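Local coordinates for protein putative surface-anchored fimbrial subunit (PDB 3HR6) that serves as the major shaft pilin of Corynebacterium diphtheriae, a rod of tandem Ig-like modules, stabilised by isopeptide and disulfide bonds, that is probably polymerised into surface pili, at residues N166-V171 against V253-A258; T188-L193 against R229-V234; R43-D48 against K75-A80; P96-V101 against P116-A121. All coordinates share one frame; numbering follows the deposited sequence.

Contact 1. Residues N166-V171 against V253-A258; sequences NVKYRV and VVEFEA
V167, Y169 and V171 each exchange a reciprocal pair of backbone hydrogen bonds with A258, F256 and V254, giving six N-H to O=C bonds between two antiparallel strands that run at 162° to one another. Among the shortest is Y169 N to F256 O, at 2.8 Å. Between these pairs the strands close up at K168 with E257, a non-hydrogen-bonded pair.

The face that carries Y169 and F256 is apolar, with the two aromatics meeting across the strands. F256 CG lies between its own backbone N and carbonyl carbon (chi1 66°); the end of the ring comes nearer the partner strand, and Y169 CB sits over its face, 4.2 Å from the centroid, as a CH-pi contact. The two ring planes are inclined at 55° in an oblique pair, with Y169 CD2 3.7 Å from F256 CZ.

Charge governs the other face. E255 spreads its carboxylate between two extended basic chains, OE1 lying 3.7 Å from K168 NZ and OE2 3.7 Å from R170 NE; both salt bridges are long. A water closes the second gap, accepting from R170 NE and donating to E255 OE2 at 2.6 Å. V253 CG1 lies over one face of the R170 guanidinium, toward its rim.

Within this five-stranded antiparallel sheet of the Cna-B-like, Ig-type pilin module, strand 148-152 flanks 166-171 and strand 206-209 flanks 253-258, while Y169 and V171 pack across onto strand 268-276.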
loop_
_atom_site.group_PDB
_atom_site.type_symbol
_atom_site.label_atom_id
_atom_site.label_comp_id
_atom_site.label_asym_id
_atom_site.label_seq_id
_atom_site.Cartn_x
_atom_site.Cartn_y
_atom_site.Cartn_z
ATOM N N ASN A 166 -18.792 4.443 4.921
ATOM C CA ASN A 166 -17.480 4.747 4.419
ATOM C C ASN A 166 -16.364 4.401 5.396
ATOM O O ASN A 166 -16.499 4.517 6.603
ATOM C CB ASN A 166 -17.377 6.218 4.087
ATOM C CG ASN A 166 -18.398 6.659 3.075
ATOM O OD1 ASN A 166 -18.537 6.074 2.004
ATOM N ND2 ASN A 166 -19.162 7.689 3.425
ATOM N N VAL A 167 -15.258 3.961 4.809
ATOM C CA VAL A 167 -13.994 3.795 5.499
ATOM C C VAL A 167 -13.147 5.001 5.181
ATOM O O VAL A 167 -13.309 5.633 4.133
ATOM C CB VAL A 167 -13.288 2.476 5.096
ATOM C CG1 VAL A 167 -12.967 2.389 3.533
ATOM C CG2 VAL A 167 -12.010 2.206 5.971
ATOM N N LYS A 168 -12.219 5.292 6.068
ATOM C CA LYS A 168 -11.196 6.303 5.829
ATOM C C LYS A 168 -9.838 5.659 6.043
ATOM O O LYS A 168 -9.652 4.876 6.961
ATOM C CB LYS A 168 -11.381 7.464 6.788
ATOM C CG LYS A 168 -10.352 8.585 6.663
ATOM C CD LYS A 168 -10.854 9.806 7.402
ATOM C CE LYS A 168 -9.833 10.831 7.575
ATOM N NZ LYS A 168 -10.375 11.981 8.361
ATOM N N TYR A 169 -8.909 5.945 5.145
ATOM C CA TYR A 169 -7.532 5.512 5.281
ATOM C C TYR A 169 -6.604 6.687 5.381
ATOM O O TYR A 169 -6.856 7.743 4.838
ATOM C CB TYR A 169 -7.116 4.655 4.122
ATOM C CG TYR A 169 -7.784 3.335 4.044
ATOM C CD1 TYR A 169 -7.650 2.405 5.063
ATOM C CD2 TYR A 169 -8.565 3.006 2.970
ATOM C CE1 TYR A 169 -8.299 1.141 4.970
ATOM C CE2 TYR A 169 -9.175 1.789 2.857
ATOM C CZ TYR A 169 -9.052 0.871 3.877
ATOM O OH TYR A 169 -9.733 -0.308 3.682
ATOM N N ARG A 170 -5.519 6.477 6.094
ATOM C CA ARG A 170 -4.478 7.467 6.326
ATOM C C ARG A 170 -3.155 6.773 6.044
ATOM O O ARG A 170 -2.865 5.704 6.596
ATOM C CB ARG A 170 -4.511 7.954 7.757
ATOM C CG ARG A 170 -3.454 8.936 8.091
ATOM C CD ARG A 170 -3.457 9.196 9.559
ATOM N NE ARG A 170 -2.649 10.344 9.918
ATOM C CZ ARG A 170 -1.360 10.317 10.222
ATOM N NH1 ARG A 170 -0.678 9.174 10.221
ATOM N NH2 ARG A 170 -0.738 11.467 10.552
ATOM N N VAL A 171 -2.380 7.369 5.149
ATOM C CA VAL A 171 -1.087 6.865 4.739
ATOM C C VAL A 171 -0.026 7.912 5.035
ATOM O O VAL A 171 -0.012 9.023 4.430
ATOM C CB VAL A 171 -1.026 6.518 3.226
ATOM C CG1 VAL A 171 0.426 6.017 2.840
ATOM C CG2 VAL A 171 -2.067 5.485 2.863
ATOM N N VAL A 253 1.249 13.067 4.330
ATOM C CA VAL A 253 0.101 12.303 4.790
ATOM C C VAL A 253 -1.017 12.445 3.783
ATOM O O VAL A 253 -1.345 13.555 3.438
ATOM C CB VAL A 253 -0.383 12.767 6.175
ATOM C CG1 VAL A 253 -1.634 11.947 6.592
ATOM C CG2 VAL A 253 0.784 12.629 7.214
ATOM N N VAL A 254 -1.465 11.322 3.242
ATOM C CA VAL A 254 -2.582 11.225 2.336
ATOM C C VAL A 254 -3.706 10.602 3.127
ATOM O O VAL A 254 -3.533 9.520 3.743
ATOM C CB VAL A 254 -2.234 10.351 1.123
ATOM C CG1 VAL A 254 -3.460 10.132 0.189
ATOM C CG2 VAL A 254 -1.045 10.978 0.388
ATOM N N GLU A 255 -4.860 11.268 3.134
ATOM C CA GLU A 255 -6.067 10.680 3.683
ATOM C C GLU A 255 -7.161 10.655 2.672
ATOM O O GLU A 255 -7.250 11.529 1.842
ATOM C CB GLU A 255 -6.554 11.432 4.909
ATOM C CG GLU A 255 -5.617 11.264 6.071
ATOM C CD GLU A 255 -6.198 11.865 7.350
ATOM O OE1 GLU A 255 -6.954 12.864 7.282
ATOM O OE2 GLU A 255 -5.912 11.305 8.425
ATOM N N PHE A 256 -7.979 9.610 2.718
ATOM C CA PHE A 256 -9.149 9.547 1.865
ATOM C C PHE A 256 -10.226 8.654 2.456
ATOM O O PHE A 256 -9.951 7.795 3.295
ATOM C CB PHE A 256 -8.739 9.071 0.459
ATOM C CG PHE A 256 -8.225 7.664 0.394
ATOM C CD1 PHE A 256 -9.040 6.608 0.049
ATOM C CD2 PHE A 256 -6.868 7.396 0.665
ATOM C CE1 PHE A 256 -8.516 5.302 -0.011
ATOM C CE2 PHE A 256 -6.355 6.092 0.623
ATOM C CZ PHE A 256 -7.175 5.063 0.254
ATOM N N GLU A 257 -11.442 8.884 1.971
ATOM C CA GLU A 257 -12.582 8.054 2.304
ATOM C C GLU A 257 -13.060 7.300 1.050
ATOM O O GLU A 257 -12.907 7.774 -0.075
ATOM C CB GLU A 257 -13.729 8.871 2.871
ATOM C CG GLU A 257 -13.452 9.505 4.195
ATOM C CD GLU A 257 -14.697 10.113 4.833
ATOM O OE1 GLU A 257 -15.816 9.659 4.514
ATOM O OE2 GLU A 257 -14.558 11.041 5.656
ATOM N N ALA A 258 -13.606 6.113 1.274
ATOM C CA ALA A 258 -14.287 5.398 0.199
ATOM C C ALA A 258 -15.433 4.578 0.752
ATOM O O ALA A 258 -15.375 4.141 1.898
ATOM C CB ALA A 258 -13.312 4.495 -0.520
HETATM O O HOH W 1 -12.484 12.826 6.027
HETATM O O HOH W 2 -4.227 12.762 9.704
#

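Contact 2. Residues T188-L193 against R229-V234; sequences TVADKL and RTVLSV
R229 NH2 is gripped twice, by the carbonyl O of K192 at 2.9 Å and by a salt bridge to E287. This is an antiparallel strand pair of an Ig-like pilin module, and the arginine clamps it just where the chain leaves strand 187-192. R229 NE binds L193 O as well, the nearly straight N-H...O angle of 171° matching an acceptor that lies in the guanidinium plane. Neither donor lies in the plane of its carbonyl: NE stands 37° above that of L193 and NH2 further above that of K192. A bend at chi3 (66°) turns NE back toward the loop.

K192, extended throughout, crosses the arginine at about a right angle, and its CG lies over one guanidinium face toward the rim. The two cationic ends come within 4.3 Å (K192 NZ to R229 NH1), a repulsion that would be eased because K192 NZ has its own salt bridge to D285.

Further along, V189 with V234 and D191 with L232 form reciprocal backbone pairs, and L193 N adds a bond to T230 O. Around them the packing is largely buried, V189, D191, L193 and L232 meeting strand 251-259. D191 OD2 accepts from K149 NZ close to N271, a trio consistent with the Lys, Asn and acidic residue of isopeptide-bonded pilin modules. L193 reaches back over the partner strand: its CD1 lies 3.4 Å from T230 O and 4.1 Å from L232 CB.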
loop_
_atom_site.group_PDB
_atom_site.type_symbol
_atom_site.label_atom_id
_atom_site.label_comp_id
_atom_site.label_asym_id
_atom_site.label_seq_id
_atom_site.Cartn_x
_atom_site.Cartn_y
_atom_site.Cartn_z
ATOM N N THR A 188 5.556 9.707 -5.696
ATOM C CA THR A 188 4.206 9.240 -5.918
ATOM C C THR A 188 3.764 8.341 -4.763
ATOM O O THR A 188 4.520 7.490 -4.325
ATOM C CB THR A 188 4.128 8.463 -7.239
ATOM O OG1 THR A 188 4.409 9.347 -8.328
ATOM C CG2 THR A 188 2.727 7.855 -7.454
ATOM N N VAL A 189 2.565 8.547 -4.242
ATOM C CA VAL A 189 1.963 7.632 -3.272
ATOM C C VAL A 189 0.736 7.070 -3.977
ATOM O O VAL A 189 -0.123 7.827 -4.392
ATOM C CB VAL A 189 1.595 8.290 -1.942
ATOM C CG1 VAL A 189 0.855 7.242 -0.988
ATOM C CG2 VAL A 189 2.849 8.883 -1.270
ATOM N N ALA A 190 0.695 5.731 -4.160
ATOM C CA ALA A 190 -0.414 5.088 -4.848
ATOM C C ALA A 190 -1.015 4.027 -3.990
ATOM O O ALA A 190 -0.336 3.386 -3.189
ATOM C CB ALA A 190 0.031 4.434 -6.169
ATOM N N ASP A 191 -2.316 3.854 -4.174
ATOM C CA ASP A 191 -3.048 2.890 -3.333
ATOM C C ASP A 191 -4.051 2.209 -4.208
ATOM O O ASP A 191 -4.940 2.869 -4.761
ATOM C CB ASP A 191 -3.709 3.636 -2.158
ATOM C CG ASP A 191 -4.325 2.703 -1.126
ATOM O OD1 ASP A 191 -4.884 1.641 -1.538
ATOM O OD2 ASP A 191 -4.221 3.025 0.053
ATOM N N LYS A 192 -3.906 0.894 -4.391
ATOM C CA LYS A 192 -4.860 0.128 -5.183
ATOM C C LYS A 192 -5.863 -0.378 -4.184
ATOM O O LYS A 192 -5.583 -1.326 -3.426
ATOM C CB LYS A 192 -4.197 -1.025 -5.959
ATOM C CG LYS A 192 -5.094 -1.771 -6.936
ATOM C CD LYS A 192 -4.198 -2.815 -7.675
ATOM C CE LYS A 192 -4.875 -3.524 -8.793
ATOM N NZ LYS A 192 -3.914 -4.493 -9.361
ATOM N N LEU A 193 -6.990 0.309 -4.122
ATOM C CA LEU A 193 -7.992 0.018 -3.137
ATOM C C LEU A 193 -8.448 -1.433 -3.294
ATOM O O LEU A 193 -8.542 -1.921 -4.400
ATOM C CB LEU A 193 -9.193 0.944 -3.277
ATOM C CG LEU A 193 -9.087 2.394 -2.724
ATOM C CD1 LEU A 193 -7.993 3.190 -3.396
ATOM C CD2 LEU A 193 -10.410 3.112 -2.871
ATOM N N ARG A 229 -10.528 -2.867 -9.500
ATOM C CA ARG A 229 -10.049 -2.037 -8.406
ATOM C C ARG A 229 -9.633 -0.637 -8.849
ATOM O O ARG A 229 -9.056 -0.461 -9.902
ATOM C CB ARG A 229 -8.906 -2.718 -7.677
ATOM C CG ARG A 229 -9.389 -4.033 -7.003
ATOM C CD ARG A 229 -8.228 -4.872 -6.659
ATOM N NE ARG A 229 -7.400 -4.255 -5.640
ATOM C CZ ARG A 229 -6.245 -4.746 -5.182
ATOM N NH1 ARG A 229 -5.718 -5.834 -5.711
ATOM N NH2 ARG A 229 -5.579 -4.083 -4.250
ATOM N N THR A 230 -9.933 0.335 -7.991
ATOM C CA THR A 230 -9.499 1.722 -8.165
ATOM C C THR A 230 -8.140 1.946 -7.533
ATOM O O THR A 230 -7.925 1.612 -6.374
ATOM C CB THR A 230 -10.480 2.691 -7.487
ATOM O OG1 THR A 230 -11.795 2.437 -7.947
ATOM C CG2 THR A 230 -10.111 4.142 -7.847
ATOM N N VAL A 231 -7.214 2.519 -8.297
ATOM C CA VAL A 231 -5.983 3.046 -7.790
ATOM C C VAL A 231 -6.142 4.562 -7.608
ATOM O O VAL A 231 -6.601 5.265 -8.514
ATOM C CB VAL A 231 -4.827 2.832 -8.778
ATOM C CG1 VAL A 231 -3.522 3.377 -8.212
ATOM C CG2 VAL A 231 -4.688 1.351 -9.153
ATOM N N LEU A 232 -5.791 5.022 -6.412
ATOM C CA LEU A 232 -5.684 6.433 -6.084
ATOM C C LEU A 232 -4.209 6.770 -6.105
ATOM O O LEU A 232 -3.409 6.071 -5.529
ATOM C CB LEU A 232 -6.232 6.688 -4.695
ATOM C CG LEU A 232 -5.979 8.089 -4.095
ATOM C CD1 LEU A 232 -6.558 9.210 -4.937
ATOM C CD2 LEU A 232 -6.512 8.151 -2.672
ATOM N N SER A 233 -3.851 7.873 -6.749
ATOM C CA SER A 233 -2.456 8.253 -6.910
ATOM C C SER A 233 -2.299 9.719 -6.597
ATOM O O SER A 233 -3.093 10.509 -7.088
ATOM C CB SER A 233 -2.082 8.074 -8.375
ATOM O OG SER A 233 -0.751 8.506 -8.606
ATOM N N VAL A 234 -1.288 10.016 -5.787
ATOM C CA VAL A 234 -0.920 11.388 -5.395
ATOM C C VAL A 234 0.519 11.575 -5.802
ATOM O O VAL A 234 1.378 10.826 -5.389
ATOM C CB VAL A 234 -1.054 11.610 -3.917
ATOM C CG1 VAL A 234 -0.493 13.047 -3.551
ATOM C CG2 VAL A 234 -2.523 11.421 -3.475
#

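Contact 3. Residues R43-D48 against K75-A80; sequences RVNEID and KVTKVA
R43 and V79 cross at about a right angle, the methyl CG2 of V79 lying over one face of the guanidinium, 3.9 Å from R43 NH2. The chain of R43 starts with CG anti to its backbone N (chi1 179°) and then bends at chi3; NH2 finds its polar partner in the hydroxyl of Y99, on the next strand. T77 shares the face of R43, while V44 and V76 point to the other, where their methyls meet only loosely, CG2 of V44 lying 4.5 Å from CG1 of V76. V76 CB instead sits close to R43 O, at 3.4 Å.

The backbone beneath is a short antiparallel pairing at the end of strand 38-44 in the N-terminal pilin domain. R43 and T77 exchange two hydrogen bonds, R43 N to T77 O being 2.7 Å long, and N45 N extends the pairing to K75 O at 2.9 Å as the chain turns away. A classic beta bulge follows, with V79 and A80 both facing L41, and V79 is the member whose CB is directed toward residues 43-48. On the face of V44, L66 of helix 63-66 touches V44, K75 and V76.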
loop_
_atom_site.group_PDB
_atom_site.type_symbol
_atom_site.label_atom_id
_atom_site.label_comp_id
_atom_site.label_asym_id
_atom_site.label_seq_id
_atom_site.Cartn_x
_atom_site.Cartn_y
_atom_site.Cartn_z
ATOM N N ARG A 43 28.027 0.958 -22.319
ATOM C CA ARG A 43 29.311 1.401 -22.883
ATOM C C ARG A 43 29.147 2.797 -23.490
ATOM O O ARG A 43 28.151 3.062 -24.158
ATOM C CB ARG A 43 29.805 0.435 -23.956
ATOM C CG ARG A 43 31.140 0.866 -24.601
ATOM C CD ARG A 43 31.807 -0.259 -25.381
ATOM N NE ARG A 43 31.843 -1.488 -24.587
ATOM C CZ ARG A 43 31.108 -2.587 -24.801
ATOM N NH1 ARG A 43 30.252 -2.672 -25.823
ATOM N NH2 ARG A 43 31.237 -3.624 -23.969
ATOM N N VAL A 44 30.086 3.694 -23.212
ATOM C CA VAL A 44 30.065 5.020 -23.832
ATOM C C VAL A 44 30.622 4.907 -25.243
ATOM O O VAL A 44 31.790 4.561 -25.446
ATOM C CB VAL A 44 30.820 6.059 -23.016
ATOM C CG1 VAL A 44 30.753 7.429 -23.681
ATOM C CG2 VAL A 44 30.227 6.135 -21.623
ATOM N N ASN A 45 29.770 5.191 -26.223
ATOM C CA ASN A 45 30.169 5.051 -27.617
ATOM C C ASN A 45 31.293 5.994 -27.991
ATOM O O ASN A 45 31.325 7.148 -27.556
ATOM C CB ASN A 45 28.970 5.270 -28.546
ATOM C CG ASN A 45 27.908 4.227 -28.369
ATOM O OD1 ASN A 45 26.813 4.336 -28.928
ATOM N ND2 ASN A 45 28.211 3.203 -27.585
ATOM N N GLU A 46 32.219 5.471 -28.790
ATOM C CA GLU A 46 33.250 6.272 -29.443
ATOM C C GLU A 46 34.095 7.064 -28.473
ATOM O O GLU A 46 34.341 8.253 -28.679
ATOM C CB GLU A 46 32.610 7.232 -30.435
ATOM C CG GLU A 46 31.498 6.628 -31.246
ATOM C CD GLU A 46 31.117 7.523 -32.384
ATOM O OE1 GLU A 46 30.019 8.120 -32.333
ATOM O OE2 GLU A 46 31.933 7.646 -33.314
ATOM N N ILE A 47 34.522 6.398 -27.411
ATOM C CA ILE A 47 35.531 6.922 -26.517
ATOM C C ILE A 47 36.565 5.820 -26.386
ATOM O O ILE A 47 36.249 4.718 -25.915
ATOM C CB ILE A 47 34.973 7.245 -25.128
ATOM C CG1 ILE A 47 33.896 8.339 -25.196
ATOM C CG2 ILE A 47 36.089 7.688 -24.214
ATOM C CD1 ILE A 47 34.457 9.724 -25.467
ATOM N N ASP A 48 37.781 6.117 -26.839
ATOM C CA ASP A 48 38.924 5.228 -26.714
ATOM C C ASP A 48 39.873 5.908 -25.739
ATOM O O ASP A 48 40.536 6.889 -26.076
ATOM C CB ASP A 48 39.580 5.020 -28.092
ATOM C CG ASP A 48 40.817 4.133 -28.039
ATOM O OD1 ASP A 48 41.088 3.501 -27.002
ATOM O OD2 ASP A 48 41.517 4.058 -29.076
ATOM N N LYS A 75 24.168 8.030 -27.380
ATOM C CA LYS A 75 25.595 8.110 -27.145
ATOM C C LYS A 75 26.163 6.909 -26.364
ATOM O O LYS A 75 27.380 6.795 -26.212
ATOM C CB LYS A 75 25.901 9.413 -26.405
ATOM C CG LYS A 75 25.354 10.646 -27.109
ATOM C CD LYS A 75 26.273 11.858 -26.973
ATOM C CE LYS A 75 26.028 12.850 -28.101
ATOM N NZ LYS A 75 26.674 14.172 -27.862
ATOM N N VAL A 76 25.294 6.033 -25.864
ATOM C CA VAL A 76 25.719 4.837 -25.134
ATOM C C VAL A 76 25.049 3.583 -25.723
ATOM O O VAL A 76 24.008 3.678 -26.376
ATOM C CB VAL A 76 25.399 4.959 -23.618
ATOM C CG1 VAL A 76 26.003 6.249 -23.052
ATOM C CG2 VAL A 76 23.896 4.927 -23.376
ATOM N N THR A 77 25.651 2.422 -25.460
ATOM C CA THR A 77 25.101 1.112 -25.814
ATOM C C THR A 77 24.996 0.233 -24.568
ATOM O O THR A 77 25.995 0.038 -23.864
ATOM C CB THR A 77 26.024 0.401 -26.830
ATOM O OG1 THR A 77 26.346 1.297 -27.904
ATOM C CG2 THR A 77 25.376 -0.861 -27.379
ATOM N N LYS A 78 23.796 -0.296 -24.308
ATOM C CA LYS A 78 23.545 -1.188 -23.162
ATOM C C LYS A 78 24.379 -2.461 -23.282
ATOM O O LYS A 78 24.515 -3.011 -24.376
ATOM C CB LYS A 78 22.049 -1.541 -23.022
ATOM C CG LYS A 78 21.744 -2.476 -21.840
ATOM C CD LYS A 78 20.263 -2.721 -21.602
ATOM C CE LYS A 78 20.082 -4.038 -20.834
ATOM N NZ LYS A 78 18.714 -4.331 -20.327
ATOM N N VAL A 79 24.964 -2.886 -22.157
ATOM C CA VAL A 79 25.725 -4.125 -22.076
ATOM C C VAL A 79 24.920 -5.183 -21.346
ATOM O O VAL A 79 24.726 -6.287 -21.845
ATOM C CB VAL A 79 27.050 -3.949 -21.302
ATOM C CG1 VAL A 79 27.750 -5.286 -21.211
ATOM C CG2 VAL A 79 27.959 -2.902 -21.954
ATOM N N ALA A 80 24.459 -4.849 -20.145
ATOM C CA ALA A 80 23.703 -5.781 -19.339
ATOM C C ALA A 80 23.054 -5.068 -18.174
ATOM O O ALA A 80 23.341 -3.910 -17.894
ATOM C CB ALA A 80 24.596 -6.898 -18.829
#

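Contact 4. Residues P96-V101 against P116-A121; sequences PALYLV and PFLVAA
F117 presents one ring face to V101, whose CB lies over it, offset toward the rim and 3.9 Å from the centroid, in a CH-pi contact. The two side chains lie side by side and point the same way, and V101 CG1 comes to 3.5 Å from F117 CE2. F117 CG stands between its backbone N and carbonyl carbon (chi1 66°), and the end of the ring comes nearer the facing strand than its CB does. Y99 is used differently: the carbonyl O of V119 lies at its ring edge, in plane, 4.0 Å from CD2, while A121 CB approaches obliquely. Its hydroxyl donates a hydrogen bond to the carbonyl O of T95, just before the strand.

These strands, 97-103 and 117-124, are antiparallel neighbours in the sheet of the N-terminal Ig-like pilin module; residues 97-101 and 117-121 run with their N-to-C directions at 148°. A97 with A121, Y99 with V119 and V101 with F117 each trade two backbone hydrogen bonds. The bond from Y99 N to V119 O measures 2.8 Å, whereas F117 N to V101 O is longer, 3.2 Å.

L98, L100, L118 and A120 occupy the reverse face. L118 CD2 sits between L98 and L100, 4.0 Å from CD2 of the former and from CD1 of the latter, and L98 also packs on I47, L49 and I61. On the aromatic face, F117 and V119 rest on strand 131-143, and Y99 and V101 on strand 5-13.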
loop_
_atom_site.group_PDB
_atom_site.type_symbol
_atom_site.label_atom_id
_atom_site.label_comp_id
_atom_site.label_asym_id
_atom_site.label_seq_id
_atom_site.Cartn_x
_atom_site.Cartn_y
_atom_site.Cartn_z
ATOM N N PRO A 96 37.913 -3.266 -22.834
ATOM C CA PRO A 96 38.337 -1.969 -22.312
ATOM C C PRO A 96 37.555 -0.809 -22.947
ATOM O O PRO A 96 37.485 -0.708 -24.167
ATOM C CB PRO A 96 39.822 -1.922 -22.673
ATOM C CG PRO A 96 40.241 -3.369 -22.700
ATOM C CD PRO A 96 39.055 -4.111 -23.234
ATOM N N ALA A 97 36.936 0.031 -22.117
ATOM C CA ALA A 97 36.089 1.126 -22.607
ATOM C C ALA A 97 35.767 2.097 -21.470
ATOM O O ALA A 97 36.147 1.845 -20.335
ATOM C CB ALA A 97 34.795 0.571 -23.177
ATOM N N LEU A 98 35.106 3.212 -21.794
ATOM C CA LEU A 98 34.446 4.061 -20.797
ATOM C C LEU A 98 33.034 3.532 -20.606
ATOM O O LEU A 98 32.312 3.300 -21.588
ATOM C CB LEU A 98 34.396 5.537 -21.243
ATOM C CG LEU A 98 33.845 6.572 -20.235
ATOM C CD1 LEU A 98 34.701 6.637 -18.987
ATOM C CD2 LEU A 98 33.733 7.974 -20.873
ATOM N N TYR A 99 32.643 3.306 -19.351
ATOM C CA TYR A 99 31.316 2.789 -19.060
ATOM C C TYR A 99 30.460 3.760 -18.276
ATOM O O TYR A 99 30.947 4.672 -17.623
ATOM C CB TYR A 99 31.396 1.448 -18.324
ATOM C CG TYR A 99 31.908 0.335 -19.221
ATOM C CD1 TYR A 99 31.035 -0.415 -19.995
ATOM C CD2 TYR A 99 33.278 0.041 -19.303
ATOM C CE1 TYR A 99 31.492 -1.424 -20.824
ATOM C CE2 TYR A 99 33.744 -0.985 -20.137
ATOM C CZ TYR A 99 32.844 -1.714 -20.881
ATOM O OH TYR A 99 33.267 -2.723 -21.740
ATOM N N LEU A 100 29.161 3.561 -18.364
ATOM C CA LEU A 100 28.212 4.332 -17.593
ATOM C C LEU A 100 27.345 3.349 -16.813
ATOM O O LEU A 100 26.775 2.410 -17.383
ATOM C CB LEU A 100 27.377 5.239 -18.515
ATOM C CG LEU A 100 26.307 6.056 -17.796
ATOM C CD1 LEU A 100 26.907 7.309 -17.213
ATOM C CD2 LEU A 100 25.138 6.380 -18.774
ATOM N N VAL A 101 27.316 3.528 -15.488
ATOM C CA VAL A 101 26.558 2.668 -14.600
ATOM C C VAL A 101 25.293 3.411 -14.188
ATOM O O VAL A 101 25.367 4.514 -13.631
ATOM C CB VAL A 101 27.389 2.276 -13.333
ATOM C CG1 VAL A 101 26.517 1.590 -12.284
ATOM C CG2 VAL A 101 28.586 1.400 -13.725
ATOM N N PRO A 116 23.399 8.329 -12.496
ATOM C CA PRO A 116 24.366 7.729 -13.407
ATOM C C PRO A 116 25.778 8.236 -13.192
ATOM O O PRO A 116 25.979 9.392 -12.798
ATOM C CB PRO A 116 23.847 8.152 -14.779
ATOM C CG PRO A 116 22.409 8.410 -14.554
ATOM C CD PRO A 116 22.314 9.008 -13.231
ATOM N N PHE A 117 26.764 7.369 -13.412
ATOM C CA PHE A 117 28.138 7.772 -13.264
ATOM C C PHE A 117 29.054 6.987 -14.186
ATOM O O PHE A 117 28.757 5.880 -14.582
ATOM C CB PHE A 117 28.585 7.647 -11.798
ATOM C CG PHE A 117 28.628 6.227 -11.276
ATOM C CD1 PHE A 117 29.815 5.507 -11.281
ATOM C CD2 PHE A 117 27.497 5.637 -10.746
ATOM C CE1 PHE A 117 29.868 4.211 -10.815
ATOM C CE2 PHE A 117 27.530 4.339 -10.286
ATOM C CZ PHE A 117 28.724 3.638 -10.276
ATOM N N LEU A 118 30.172 7.606 -14.525
ATOM C CA LEU A 118 31.134 7.043 -15.465
ATOM C C LEU A 118 32.162 6.197 -14.711
ATOM O O LEU A 118 32.531 6.511 -13.568
ATOM C CB LEU A 118 31.846 8.163 -16.219
ATOM C CG LEU A 118 31.018 9.057 -17.154
ATOM C CD1 LEU A 118 31.802 10.319 -17.540
ATOM C CD2 LEU A 118 30.573 8.260 -18.363
ATOM N N VAL A 119 32.591 5.113 -15.360
ATOM C CA VAL A 119 33.661 4.236 -14.860
ATOM C C VAL A 119 34.517 3.809 -16.042
ATOM O O VAL A 119 34.018 3.189 -16.968
ATOM C CB VAL A 119 33.125 2.930 -14.219
ATOM C CG1 VAL A 119 34.227 2.195 -13.534
ATOM C CG2 VAL A 119 31.994 3.222 -13.213
ATOM N N ALA A 120 35.793 4.117 -15.977
ATOM C CA ALA A 120 36.756 3.614 -16.947
ATOM C C ALA A 120 37.177 2.187 -16.562
ATOM O O ALA A 120 37.322 1.865 -15.381
ATOM C CB ALA A 120 37.978 4.537 -17.020
ATOM N N ALA A 121 37.394 1.331 -17.560
ATOM C CA ALA A 121 37.968 0.018 -17.298
ATOM C C ALA A 121 38.861 -0.335 -18.466
ATOM O O ALA A 121 38.449 -0.202 -19.612
ATOM C CB ALA A 121 36.874 -1.036 -17.068
#

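Four antiparallel strand pairings, one backbone rule, yet different side-chain chemistry: contact 2 is buried, contacts 1 and 4 are half-covered, and contact 3 lies at the surface. Contacts 1 and 2 belong to opposed sheets of one module, and F256 CD2 meets L232 CD2 at 3.4 Å between them; contact 2 nests within the loop that contact 1 closes. Contacts 3 and 4 share a sheet in the N-terminal module, strands 38-44 and 97-103 being neighbours, with centres about 8 Å apart. Ion pairs line the outer face of contact 1, an arginine clamps the end of contact 2, the side chains of contact 4 meet by apolar contacts, and contact 3 has little more than three backbone bonds and a methyl over a guanidinium.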